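PDB 6XTZ: dally-like, isoform A from Drosophila melanogaster, which is a glypican, a cell-surface heparan sulfate proteoglycan whose extracellular core domain binds Wnt and shields its palmitoleate lipid, and which also binds Hedgehog. Local coordinates for residues K88-A93 against P440-I445; A275-A280 against D448-V453; S267-F272 against S524-A529. The protein carries 5 engineered substitutions. One frame throughout, in Å; residues are numbered along the deposited sequence.

Contact 1: residues K88-A93 against P440-I445; sequences KDIFTA and PILDRI
Ile-441, in the first turn of helix 441-455, meets Ile-90 of the long helix 51-110 through its far end. With chi1 at 66° its CG1 sits between the backbone N and the carbonyl carbon, and the branch that continues to CD1 reaches the CG2 methyl of Ile-90 at 3.9 Å. The two side chains cross obliquely, and the apolar CG1 and CD1 give Ile-90 CG2 a hydrophobic partner although Ile-441 itself is exposed. Just ahead of it, Pro-440 occupies the N-cap position and touches the bound O-palmitoleoyl serine, which puts the start of this helix beside the lipid pocket. The pairing belongs to the all-helical glypican core, in which elongated helices pack side by side; here the two axes run nearly antiparallel, at 162°, and approach to 9.9 Å. Leu-442 comes next and is buried. Its CG lies anti to the backbone N (chi1 179°), and its CD2 methyl meets the Phe-91 ring at the edge and in the ring plane, 3.7 Å from Phe-91 CD1. Phe-91 in turn meets the ring of Phe-132. Leu-442 also packs against Phe-87 and Leu-94 of helix 51-110 and against Ile-289, surroundings that suit an apolar side chain because it needs no polar partner there. One turn on from Ile-441, Ile-445 offers its CB and CG2 to the CD1 of Ile-90, with CG2 at 3.9 Å from that atom, and rests as well on Lys-86 and Phe-87.

Contact 2: residues A275-A280 against D448-V453; sequences AMDKVA and DIRQRV
Arg-450 and Asp-277 form a salt bridge between helices 441-455 and 263-283. Arg-450 NE donates to Asp-277 OD1 over 2.7 Å, and the bond is nearly straight, with an N-H...O angle of 165°. The oxygen lies in the guanidinium plane, yet the donor stands above the carboxylate plane, the two planes being turned 54° apart. The guanidinium makes a hydrogen bond to OD1 alone; between Asp-277 OD2 and Arg-450 NH2, 3.5 Å apart, there is none. OD1 also accepts from a water at 3.0 Å, and the same water donates to Arg-450 O at 2.8 Å, linking the aspartate to the backbone of its partner's helix. Lys-454 NZ adds a long, weak ion pair to OD1, so positive charge gathers there and would probably stabilise the ionised aspartate. An arginine suits this edge because its extended chain passes the small Ala-280, whose CB is 3.7 Å from Arg-450 CD. The setting is an antiparallel helix pair of the glypican core, crossing at -158° with the axes 9.6 Å apart. Next to the salt bridge the contact is apolar: Met-276 CB packs on Val-453 CG1, and the bent methionine chain carries CE to Ile-449 CG2 at 4.0 Å. Tyr-203 of helix 185-216 touches both Met-276 and Ile-449, and Leu-533 of helix 513-538 touches Met-276. On helix 441-455 itself, Arg-452 NE is satisfied by Asp-448 OD1, while Asp-448 OD2 forms a second salt bridge to Lys-83 of helix 51-110.

Contact 3: residues S267-F272 against S524-A529; sequences SEWENF and SHLKNA
Helices 263-283 and 513-538 run side by side in nearly the same direction here, their axes 26° apart in direction and 9.5 Å at closest approach, with Glu-268 and Lys-527 having the nearest CA atoms. This is a parallel pair within the all-helical glypican core, and Leu-526 carries most of the apolar contact. The leucine's CG lies anti to the backbone N (chi1 -176°), and its two methyls diverge: CD2 reaches the backbone at Trp-269 N, 3.7 Å away, and the edge of the indole, whereas CD1 rests 3.9 Å from Phe-272 CB. The forked end of leucine lets one methyl meet each of the two residues. Trp-269 points its CB away from helix 513-538; its NE1 donates to Tyr-456 O and its ring meets Trp-460 edge-to-face. At the outer margin the aliphatic part of the extended Lys-527 lies against Glu-268, with CE 3.4 Å from Glu-268 OE2. The charged ends stop at 4.2 Å between Glu-268 OE2 and Lys-527 NZ, near enough for attraction but beyond a salt bridge. Asn-271 ND2 donates to Glu-268 OE1 at 3.1 Å, from above the carboxylate plane. An alanine here, in place of Glu-268, would probably leave Lys-527 without this nearby opposite charge and Asn-271 without its carboxylate acceptor. Glu-268 CB belongs to the apolar side, 3.9 Å from Leu-526 CD2.

Helix 441-455 takes part in contacts 1 and 2, whose centres lie about 14 Å apart, and helix 263-283 takes part in contacts 2 and 3, their centres also about 14 Å apart. Contacts 1 and 3, with centres about 25 Å apart, do not touch, whereas contacts 2 and 3 meet where Val-453 CG1 lies 4.2 Å from Phe-272 CE2. In chain order the segments run 88-93, 267-272, 275-280, 440-445, 448-453 and 524-529, so contact 2 nests within the loop closed by contact 3 and both cross contact 1. Sequence-distant helices, including two beyond the unmodelled stretch 324-437, are thereby joined into one elongated core, with the lipid pocket at the contact 1 end.

Contact 1: residues K88-A93 against P440-I445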
# COMPACT_ATOMS: atom_id res chain seq x y z
N LYS A 88 11.20 -6.20 5.63
CA LYS A 88 11.17 -7.60 6.01
C LYS A 88 12.56 -8.11 6.38
O LYS A 88 12.72 -8.83 7.37
CB LYS A 88 10.57 -8.45 4.89
CG LYS A 88 9.13 -8.11 4.55
CD LYS A 88 8.67 -8.90 3.34
CE LYS A 88 7.29 -8.46 2.88
NZ LYS A 88 6.91 -9.16 1.63
N ASP A 89 13.57 -7.74 5.59
CA ASP A 89 14.93 -8.20 5.86
C ASP A 89 15.43 -7.68 7.20
O ASP A 89 16.14 -8.39 7.93
CB ASP A 89 15.87 -7.77 4.74
CG ASP A 89 15.57 -8.46 3.42
OD1 ASP A 89 15.06 -9.60 3.45
OD2 ASP A 89 15.86 -7.87 2.36
N ILE A 90 15.09 -6.44 7.55
CA ILE A 90 15.54 -5.86 8.81
C ILE A 90 14.91 -6.59 9.99
O ILE A 90 15.60 -6.94 10.95
CB ILE A 90 15.24 -4.35 8.85
CG1 ILE A 90 16.19 -3.58 7.93
CG2 ILE A 90 15.31 -3.82 10.27
CD1 ILE A 90 15.91 -2.10 7.84
N PHE A 91 13.60 -6.83 9.92
CA PHE A 91 12.93 -7.51 11.03
C PHE A 91 13.32 -8.98 11.10
O PHE A 91 13.41 -9.55 12.20
CB PHE A 91 11.41 -7.37 10.91
CG PHE A 91 10.67 -7.82 12.14
CD1 PHE A 91 10.59 -7.00 13.25
CD2 PHE A 91 10.06 -9.06 12.18
CE1 PHE A 91 9.91 -7.41 14.39
CE2 PHE A 91 9.38 -9.48 13.32
CZ PHE A 91 9.30 -8.65 14.42
N THR A 92 13.54 -9.62 9.95
CA THR A 92 13.99 -11.01 9.95
C THR A 92 15.36 -11.13 10.61
O THR A 92 15.58 -12.02 11.43
CB THR A 92 14.02 -11.55 8.52
OG1 THR A 92 12.71 -11.44 7.94
CG2 THR A 92 14.44 -13.01 8.53
N ALA A 93 16.29 -10.25 10.24
CA ALA A 93 17.60 -10.26 10.87
C ALA A 93 17.52 -9.87 12.34
O ALA A 93 18.21 -10.45 13.18
CB ALA A 93 18.55 -9.33 10.12
N PRO A 440 16.37 2.83 16.94
CA PRO A 440 16.51 1.51 16.32
C PRO A 440 16.25 1.57 14.82
O PRO A 440 15.42 2.36 14.34
CB PRO A 440 15.45 0.66 17.03
CG PRO A 440 15.11 1.41 18.27
CD PRO A 440 15.29 2.86 17.94
N ILE A 441 16.97 0.73 14.07
CA ILE A 441 16.82 0.72 12.62
C ILE A 441 15.45 0.23 12.20
O ILE A 441 14.99 0.54 11.09
CB ILE A 441 17.93 -0.13 11.97
CG1 ILE A 441 17.77 -1.61 12.35
CG2 ILE A 441 19.30 0.39 12.36
CD1 ILE A 441 18.72 -2.52 11.61
N LEU A 442 14.76 -0.54 13.05
CA LEU A 442 13.40 -0.94 12.74
C LEU A 442 12.47 0.27 12.75
O LEU A 442 11.59 0.39 11.89
CB LEU A 442 12.91 -2.00 13.72
CG LEU A 442 11.48 -2.50 13.51
CD1 LEU A 442 11.29 -3.02 12.10
CD2 LEU A 442 11.13 -3.57 14.54
N ASP A 443 12.65 1.17 13.71
CA ASP A 443 11.88 2.41 13.70
C ASP A 443 12.23 3.28 12.50
O ASP A 443 11.37 3.98 11.97
CB ASP A 443 12.10 3.19 15.00
CG ASP A 443 11.67 2.42 16.23
OD1 ASP A 443 11.32 1.23 16.10
OD2 ASP A 443 11.68 3.01 17.33
N ARG A 444 13.49 3.23 12.05
CA ARG A 444 13.92 4.06 10.94
C ARG A 444 13.25 3.64 9.63
O ARG A 444 12.84 4.48 8.83
CB ARG A 444 15.44 4.02 10.80
CG ARG A 444 16.18 4.54 12.02
CD ARG A 444 17.68 4.28 11.94
NE ARG A 444 18.30 4.97 10.82
CZ ARG A 444 19.60 4.94 10.55
NH1 ARG A 444 20.42 4.24 11.32
NH2 ARG A 444 20.09 5.61 9.51
N ILE A 445 13.14 2.33 9.40
CA ILE A 445 12.51 1.86 8.17
C ILE A 445 11.00 2.03 8.25
O ILE A 445 10.34 2.27 7.23
CB ILE A 445 12.92 0.41 7.86
CG1 ILE A 445 12.27 -0.09 6.57
CG2 ILE A 445 12.57 -0.51 9.02
CD1 ILE A 445 12.71 0.66 5.34

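Contact 2: residues A275-A280 against D448-V453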
# COMPACT_ATOMS: atom_id res chain seq x y z
N ALA A 275 -4.75 3.62 6.60
CA ALA A 275 -4.59 2.45 7.46
C ALA A 275 -3.12 2.15 7.70
O ALA A 275 -2.74 1.71 8.79
CB ALA A 275 -5.30 1.25 6.84
N MET A 276 -2.26 2.39 6.70
CA MET A 276 -0.83 2.21 6.89
C MET A 276 -0.28 3.18 7.92
O MET A 276 0.59 2.83 8.72
CB MET A 276 -0.09 2.38 5.56
CG MET A 276 -0.20 1.18 4.64
SD MET A 276 0.81 -0.21 5.17
CE MET A 276 2.45 0.43 4.90
N ASP A 277 -0.77 4.43 7.91
CA ASP A 277 -0.30 5.41 8.88
C ASP A 277 -0.74 5.05 10.29
O ASP A 277 -0.04 5.37 11.26
CB ASP A 277 -0.79 6.80 8.50
CG ASP A 277 -0.10 7.90 9.29
OD1 ASP A 277 1.08 8.18 9.02
OD2 ASP A 277 -0.76 8.49 10.18
N LYS A 278 -1.90 4.40 10.43
CA LYS A 278 -2.36 3.97 11.75
C LYS A 278 -1.50 2.82 12.27
O LYS A 278 -1.14 2.81 13.46
CB LYS A 278 -3.83 3.56 11.69
CG LYS A 278 -4.81 4.72 11.71
CD LYS A 278 -6.22 4.22 11.95
CE LYS A 278 -7.18 5.37 12.23
NZ LYS A 278 -8.54 4.89 12.57
N VAL A 279 -1.18 1.85 11.42
CA VAL A 279 -0.33 0.74 11.85
C VAL A 279 1.08 1.23 12.15
O VAL A 279 1.70 0.81 13.13
CB VAL A 279 -0.33 -0.37 10.78
CG1 VAL A 279 0.66 -1.46 11.15
CG2 VAL A 279 -1.73 -0.95 10.64
N ALA A 280 1.60 2.14 11.32
CA ALA A 280 2.90 2.74 11.60
C ALA A 280 2.91 3.48 12.93
O ALA A 280 3.94 3.52 13.61
CB ALA A 280 3.31 3.68 10.47
N ASP A 448 10.49 5.62 7.48
CA ASP A 448 10.74 5.84 6.06
C ASP A 448 9.53 5.43 5.23
O ASP A 448 9.05 6.19 4.38
CB ASP A 448 11.98 5.08 5.62
CG ASP A 448 12.40 5.39 4.20
OD1 ASP A 448 11.86 6.36 3.62
OD2 ASP A 448 13.27 4.68 3.66
N ILE A 449 9.01 4.22 5.47
CA ILE A 449 7.83 3.75 4.76
C ILE A 449 6.64 4.65 5.05
O ILE A 449 5.88 5.01 4.13
CB ILE A 449 7.54 2.28 5.14
CG1 ILE A 449 8.61 1.36 4.57
CG2 ILE A 449 6.14 1.87 4.69
CD1 ILE A 449 8.56 -0.05 5.11
N ARG A 450 6.45 5.03 6.31
CA ARG A 450 5.31 5.86 6.68
C ARG A 450 5.32 7.19 5.94
O ARG A 450 4.27 7.67 5.50
CB ARG A 450 5.30 6.09 8.20
CG ARG A 450 4.15 6.95 8.69
CD ARG A 450 4.31 7.28 10.17
NE ARG A 450 3.15 7.99 10.70
CZ ARG A 450 3.02 8.35 11.97
NH1 ARG A 450 3.98 8.08 12.85
NH2 ARG A 450 1.93 8.99 12.37
N GLN A 451 6.50 7.79 5.79
CA GLN A 451 6.58 9.07 5.09
C GLN A 451 6.34 8.91 3.60
O GLN A 451 5.68 9.75 2.97
CB GLN A 451 7.93 9.73 5.36
CG GLN A 451 8.07 11.11 4.75
CD GLN A 451 7.04 12.09 5.27
OE1 GLN A 451 6.80 12.17 6.47
NE2 GLN A 451 6.41 12.83 4.36
N ARG A 452 6.86 7.83 3.00
CA ARG A 452 6.69 7.64 1.57
C ARG A 452 5.26 7.24 1.23
O ARG A 452 4.72 7.67 0.21
CB ARG A 452 7.69 6.61 1.05
CG ARG A 452 9.14 7.05 1.21
CD ARG A 452 10.11 6.00 0.70
NE ARG A 452 11.49 6.33 1.04
CZ ARG A 452 12.31 7.04 0.26
NH1 ARG A 452 11.88 7.50 -0.91
NH2 ARG A 452 13.55 7.30 0.65
N VAL A 453 4.64 6.41 2.07
CA VAL A 453 3.22 6.11 1.87
C VAL A 453 2.39 7.37 2.04
O VAL A 453 1.39 7.57 1.34
CB VAL A 453 2.77 4.99 2.82
CG1 VAL A 453 1.27 4.77 2.73
CG2 VAL A 453 3.50 3.69 2.50
O HOH W 1 1.69 7.06 6.33

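Contact 3: residues S267-F272 against S524-A529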
# COMPACT_ATOMS: atom_id res chain seq x y z
N SER A 267 -9.66 5.87 -4.53
CA SER A 267 -10.25 6.09 -3.22
C SER A 267 -9.79 5.04 -2.22
O SER A 267 -9.48 5.36 -1.06
CB SER A 267 -11.78 6.10 -3.32
OG SER A 267 -12.28 4.85 -3.75
N GLU A 268 -9.71 3.77 -2.64
CA GLU A 268 -9.22 2.73 -1.75
C GLU A 268 -7.73 2.88 -1.47
O GLU A 268 -7.26 2.49 -0.40
CB GLU A 268 -9.52 1.35 -2.33
CG GLU A 268 -11.00 1.04 -2.46
CD GLU A 268 -11.71 0.95 -1.12
OE1 GLU A 268 -11.03 0.82 -0.08
OE2 GLU A 268 -12.96 1.00 -1.11
N TRP A 269 -6.98 3.44 -2.42
CA TRP A 269 -5.57 3.72 -2.17
C TRP A 269 -5.40 4.71 -1.03
O TRP A 269 -4.48 4.59 -0.22
CB TRP A 269 -4.91 4.26 -3.45
CG TRP A 269 -3.42 4.44 -3.35
CD1 TRP A 269 -2.75 5.58 -3.00
CD2 TRP A 269 -2.42 3.46 -3.63
NE1 TRP A 269 -1.40 5.36 -3.04
CE2 TRP A 269 -1.16 4.07 -3.42
CE3 TRP A 269 -2.46 2.12 -4.03
CZ2 TRP A 269 0.04 3.38 -3.59
CZ3 TRP A 269 -1.26 1.44 -4.21
CH2 TRP A 269 -0.03 2.07 -3.99
N GLU A 270 -6.30 5.70 -0.94
CA GLU A 270 -6.29 6.61 0.20
C GLU A 270 -6.62 5.88 1.49
O GLU A 270 -6.01 6.15 2.54
CB GLU A 270 -7.27 7.76 -0.04
CG GLU A 270 -6.88 8.69 -1.17
CD GLU A 270 -7.78 9.90 -1.27
OE1 GLU A 270 -8.67 10.05 -0.42
OE2 GLU A 270 -7.58 10.72 -2.20
N ASN A 271 -7.58 4.95 1.45
CA ASN A 271 -7.87 4.14 2.63
C ASN A 271 -6.66 3.30 3.02
O ASN A 271 -6.38 3.11 4.21
CB ASN A 271 -9.08 3.24 2.38
CG ASN A 271 -10.37 4.03 2.18
OD1 ASN A 271 -10.47 5.18 2.59
ND2 ASN A 271 -11.35 3.40 1.55
N PHE A 272 -5.94 2.77 2.03
CA PHE A 272 -4.71 2.03 2.31
C PHE A 272 -3.68 2.92 2.98
O PHE A 272 -3.02 2.49 3.94
CB PHE A 272 -4.15 1.44 1.01
CG PHE A 272 -2.71 1.04 1.11
CD1 PHE A 272 -2.34 -0.15 1.70
CD2 PHE A 272 -1.71 1.87 0.60
CE1 PHE A 272 -1.00 -0.52 1.78
CE2 PHE A 272 -0.38 1.51 0.68
CZ PHE A 272 -0.03 0.31 1.28
N SER A 524 -9.70 -5.82 -5.45
CA SER A 524 -10.01 -6.77 -4.39
C SER A 524 -8.80 -7.03 -3.50
O SER A 524 -8.94 -7.14 -2.27
CB SER A 524 -10.53 -8.08 -4.99
OG SER A 524 -10.87 -9.01 -3.98
N HIS A 525 -7.61 -7.13 -4.09
CA HIS A 525 -6.40 -7.32 -3.29
C HIS A 525 -6.11 -6.10 -2.44
O HIS A 525 -5.71 -6.23 -1.27
CB HIS A 525 -5.21 -7.63 -4.20
CG HIS A 525 -5.30 -8.96 -4.88
ND1 HIS A 525 -5.98 -10.03 -4.35
CD2 HIS A 525 -4.79 -9.39 -6.06
CE1 HIS A 525 -5.89 -11.06 -5.17
NE2 HIS A 525 -5.17 -10.70 -6.22
N LEU A 526 -6.30 -4.90 -2.99
CA LEU A 526 -6.05 -3.68 -2.22
C LEU A 526 -7.02 -3.56 -1.05
O LEU A 526 -6.61 -3.21 0.06
CB LEU A 526 -6.14 -2.46 -3.13
CG LEU A 526 -5.82 -1.11 -2.47
CD1 LEU A 526 -4.41 -1.12 -1.91
CD2 LEU A 526 -6.01 0.03 -3.45
N LYS A 527 -8.30 -3.86 -1.28
CA LYS A 527 -9.26 -3.82 -0.19
C LYS A 527 -8.96 -4.89 0.85
O LYS A 527 -9.17 -4.68 2.05
CB LYS A 527 -10.69 -3.99 -0.72
CG LYS A 527 -11.20 -2.81 -1.54
CD LYS A 527 -12.62 -3.07 -2.03
CE LYS A 527 -13.13 -1.91 -2.86
NZ LYS A 527 -14.49 -2.17 -3.41
N ASN A 528 -8.46 -6.05 0.41
CA ASN A 528 -8.13 -7.12 1.34
C ASN A 528 -7.01 -6.70 2.29
O ASN A 528 -7.05 -7.02 3.48
CB ASN A 528 -7.73 -8.37 0.56
CG ASN A 528 -7.42 -9.54 1.47
OD1 ASN A 528 -7.97 -9.66 2.57
ND2 ASN A 528 -6.53 -10.42 1.02
N ALA A 529 -6.01 -5.97 1.78
CA ALA A 529 -4.94 -5.49 2.64
C ALA A 529 -5.43 -4.44 3.62
O ALA A 529 -4.91 -4.34 4.74
CB ALA A 529 -3.79 -4.94 1.80